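Local coordinates for methyl-coenzyme M reductase I beta subunit (Methanosarcina barkeri, PDB 1E6Y), which forms part of the nickel enzyme that releases methane from methyl-coenzyme M, using coenzyme B as reductant, in the last step of methanogenesis, at residues 2-7 with 18-23. Sequence-based numbering, arbitrary orientation.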
ATOM      1  N   ASP E   2     -12.445  38.276 -18.730  1.00 14.65           N
ATOM      2  CA  ASP E   2     -11.582  37.967 -19.864  1.00 13.97           C
ATOM      3  C   ASP E   2     -12.332  37.199 -20.941  1.00 13.53           C
ATOM      4  O   ASP E   2     -13.065  36.249 -20.653  1.00 13.17           O
ATOM      5  CB  ASP E   2     -10.368  37.146 -19.412  1.00 13.35           C
ATOM      6  CG  ASP E   2      -9.570  37.837 -18.329  1.00 14.31           C
ATOM      7  OD1 ASP E   2      -8.624  38.580 -18.664  1.00 13.18           O
ATOM      8  OD2 ASP E   2      -9.899  37.640 -17.142  1.00 14.44           O
ATOM      9  N   THR E   3     -12.128  37.609 -22.189  1.00 12.79           N
ATOM     10  CA  THR E   3     -12.677  36.894 -23.328  1.00 12.51           C
ATOM     11  C   THR E   3     -11.573  36.502 -24.300  1.00 12.41           C
ATOM     12  O   THR E   3     -10.513  37.127 -24.343  1.00 12.72           O
ATOM     13  CB  THR E   3     -13.710  37.744 -24.084  1.00 13.21           C
ATOM     14  OG1 THR E   3     -13.111  38.985 -24.472  1.00 13.87           O
ATOM     15  CG2 THR E   3     -14.921  38.015 -23.210  1.00 13.38           C
ATOM     16  N   VAL E   4     -11.827  35.449 -25.064  1.00 12.08           N
ATOM     17  CA  VAL E   4     -10.916  34.998 -26.105  1.00 12.39           C
ATOM     18  C   VAL E   4     -11.740  34.617 -27.329  1.00 11.99           C
ATOM     19  O   VAL E   4     -12.954  34.426 -27.231  1.00 12.69           O
ATOM     20  CB  VAL E   4     -10.110  33.756 -25.649  1.00 12.11           C
ATOM     21  CG1 VAL E   4      -9.207  34.109 -24.473  1.00 12.47           C
ATOM     22  CG2 VAL E   4     -11.060  32.621 -25.265  1.00 12.41           C
ATOM     23  N   ASP E   5     -11.085  34.535 -28.484  1.00 12.13           N
ATOM     24  CA  ASP E   5     -11.685  33.912 -29.656  1.00 12.21           C
ATOM     25  C   ASP E   5     -11.147  32.491 -29.761  1.00 12.61           C
ATOM     26  O   ASP E   5      -9.943  32.273 -29.639  1.00 12.54           O
ATOM     27  CB  ASP E   5     -11.326  34.691 -30.925  1.00 12.96           C
ATOM     28  CG  ASP E   5     -11.851  36.120 -30.914  1.00 13.91           C
ATOM     29  OD1 ASP E   5     -12.760  36.444 -30.119  1.00 13.42           O
ATOM     30  OD2 ASP E   5     -11.364  36.923 -31.733  1.00 15.59           O
ATOM     31  N   ILE E   6     -12.039  31.523 -29.939  1.00 12.19           N
ATOM     32  CA  ILE E   6     -11.628  30.125 -30.047  1.00 12.30           C
ATOM     33  C   ILE E   6     -11.408  29.740 -31.507  1.00 12.12           C
ATOM     34  O   ILE E   6     -12.276  29.960 -32.353  1.00 11.01           O
ATOM     35  CB  ILE E   6     -12.684  29.173 -29.419  1.00 12.62           C
ATOM     36  CG1 ILE E   6     -12.858  29.485 -27.928  1.00 13.91           C
ATOM     37  CG2 ILE E   6     -12.276  27.719 -29.622  1.00 13.42           C
ATOM     38  CD1 ILE E   6     -11.588  29.351 -27.108  1.00 15.41           C
ATOM     39  N   TYR E   7     -10.217  29.226 -31.801  1.00 11.45           N
ATOM     40  CA  TYR E   7      -9.868  28.737 -33.135  1.00 11.89           C
ATOM     41  C   TYR E   7      -9.641  27.228 -33.083  1.00 12.08           C
ATOM     42  O   TYR E   7      -9.122  26.714 -32.088  1.00 11.70           O
ATOM     43  CB  TYR E   7      -8.587  29.417 -33.631  1.00 11.91           C
ATOM     44  CG  TYR E   7      -8.760  30.860 -34.051  1.00 12.32           C
ATOM     45  CD1 TYR E   7      -8.966  31.865 -33.102  1.00 12.44           C
ATOM     46  CD2 TYR E   7      -8.676  31.229 -35.394  1.00 12.63           C
ATOM     47  CE1 TYR E   7      -9.086  33.195 -33.480  1.00 12.98           C
ATOM     48  CE2 TYR E   7      -8.793  32.556 -35.782  1.00 12.88           C
ATOM     49  CZ  TYR E   7      -9.000  33.532 -34.821  1.00 13.56           C
ATOM     50  OH  TYR E   7      -9.145  34.844 -35.204  1.00 15.27           O
ATOM     51  N   VAL E  18     -15.563  34.688 -26.411  1.00 11.89           N
ATOM     52  CA  VAL E  18     -15.872  33.657 -25.426  1.00 11.83           C
ATOM     53  C   VAL E  18     -15.266  34.028 -24.075  1.00 12.02           C
ATOM     54  O   VAL E  18     -14.047  34.192 -23.949  1.00 12.14           O
ATOM     55  CB  VAL E  18     -15.322  32.280 -25.873  1.00 11.95           C
ATOM     56  CG1 VAL E  18     -15.659  31.215 -24.839  1.00 12.12           C
ATOM     57  CG2 VAL E  18     -15.901  31.899 -27.229  1.00 11.35           C
ATOM     58  N   ASP E  19     -16.125  34.204 -23.076  1.00 11.68           N
ATOM     59  CA  ASP E  19     -15.676  34.466 -21.715  1.00 11.63           C
ATOM     60  C   ASP E  19     -14.998  33.205 -21.190  1.00 11.43           C
ATOM     61  O   ASP E  19     -15.563  32.116 -21.274  1.00 12.03           O
ATOM     62  CB  ASP E  19     -16.874  34.821 -20.832  1.00 11.82           C
ATOM     63  CG  ASP E  19     -16.466  35.453 -19.515  1.00 12.78           C
ATOM     64  OD1 ASP E  19     -15.774  34.791 -18.717  1.00 12.49           O
ATOM     65  OD2 ASP E  19     -16.866  36.606 -19.262  1.00 13.62           O
ATOM     66  N   ILE E  20     -13.800  33.355 -20.632  1.00 11.32           N
ATOM     67  CA  ILE E  20     -13.042  32.195 -20.169  1.00 11.64           C
ATOM     68  C   ILE E  20     -13.737  31.456 -19.024  1.00 11.93           C
ATOM     69  O   ILE E  20     -13.539  30.255 -18.848  1.00 11.29           O
ATOM     70  CB  ILE E  20     -11.600  32.576 -19.745  1.00 11.65           C
ATOM     71  CG1 ILE E  20     -11.622  33.517 -18.541  1.00 12.38           C
ATOM     72  CG2 ILE E  20     -10.864  33.214 -20.915  1.00 12.43           C
ATOM     73  CD1 ILE E  20     -10.265  33.715 -17.912  1.00 12.86           C
ATOM     74  N   MET E  21     -14.617  32.153 -18.309  1.00 11.75           N
ATOM     75  CA  MET E  21     -15.406  31.533 -17.245  1.00 12.46           C
ATOM     76  C   MET E  21     -16.379  30.488 -17.786  1.00 12.31           C
ATOM     77  O   MET E  21     -16.725  29.534 -17.086  1.00 11.94           O
ATOM     78  CB  MET E  21     -16.185  32.596 -16.471  1.00 13.80           C
ATOM     79  CG  MET E  21     -15.316  33.502 -15.626  1.00 15.71           C
ATOM     80  SD  MET E  21     -14.476  32.603 -14.310  1.00 17.62           S
ATOM     81  CE  MET E  21     -12.956  33.541 -14.192  1.00 18.13           C
ATOM     82  N   SER E  22     -16.819  30.672 -19.027  1.00 11.84           N
ATOM     83  CA  SER E  22     -17.733  29.731 -19.662  1.00 12.36           C
ATOM     84  C   SER E  22     -17.006  28.455 -20.072  1.00 11.88           C
ATOM     85  O   SER E  22     -17.636  27.470 -20.450  1.00 12.05           O
ATOM     86  CB  SER E  22     -18.385  30.370 -20.892  1.00 13.04           C
ATOM     87  OG  SER E  22     -17.455  30.495 -21.949  1.00 15.78           O
ATOM     88  N   LEU E  23     -15.676  28.493 -20.017  1.00 11.75           N
ATOM     89  CA  LEU E  23     -14.839  27.346 -20.357  1.00 11.46           C
ATOM     90  C   LEU E  23     -14.528  26.465 -19.147  1.00 11.32           C
ATOM     91  O   LEU E  23     -13.909  25.410 -19.288  1.00 11.31           O
ATOM     92  CB  LEU E  23     -13.525  27.825 -20.990  1.00 12.03           C
ATOM     93  CG  LEU E  23     -13.647  28.654 -22.273  1.00 11.78           C
ATOM     94  CD1 LEU E  23     -12.266  29.102 -22.731  1.00 11.98           C
ATOM     95  CD2 LEU E  23     -14.336  27.836 -23.357  1.00 12.35           C
TER
HETATM   96  O   HOH W   1     -14.219  36.470 -17.299  1.00 13.36           O
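Asp19 holds CG anti to its backbone N (chi1 -165°), so OD1 accepts from Met21 N at 2.9 Å through its anti lone pair, an Asx turn. Ile20 takes the crowded position for CG1 (chi1 64°), so its extended chain runs alongside Asp2, CD1 lying 3.7 Å from Asp2 CB. At the open end of the N-terminal hairpin of strands 3-7 and 13-19, Val4 and Val18 are a hydrogen-bonded pair, Val18 N nearly along the C=O axis of Val4 O at 2.7 Å, whereas Val4 N sits above the carbonyl plane of Val18 O at 2.8 Å. Ile20 N continues the ladder to Asp2 O (3.0 Å, 164° at the hydrogen) where the strand gives way to a 3-10 turn. The buried side chains of Val4 and Ile20 cross at about a right angle, Val4 CG1 touching Ile20 CG2 at 4.0 Å, against Tyr239 and Leu235 of helix 228-241. Water 1 links Asp2 N to Asp19 OD1, so this oxygen serves both the turn and the residue just before strand 3-7. An alanine at Asp19 would remove both bonds and probably loosen the turn's start. Asp2 OD2 forms a salt bridge with Arg231, which probably eases its repulsion from Asp19 OD1, 6.7 Å away.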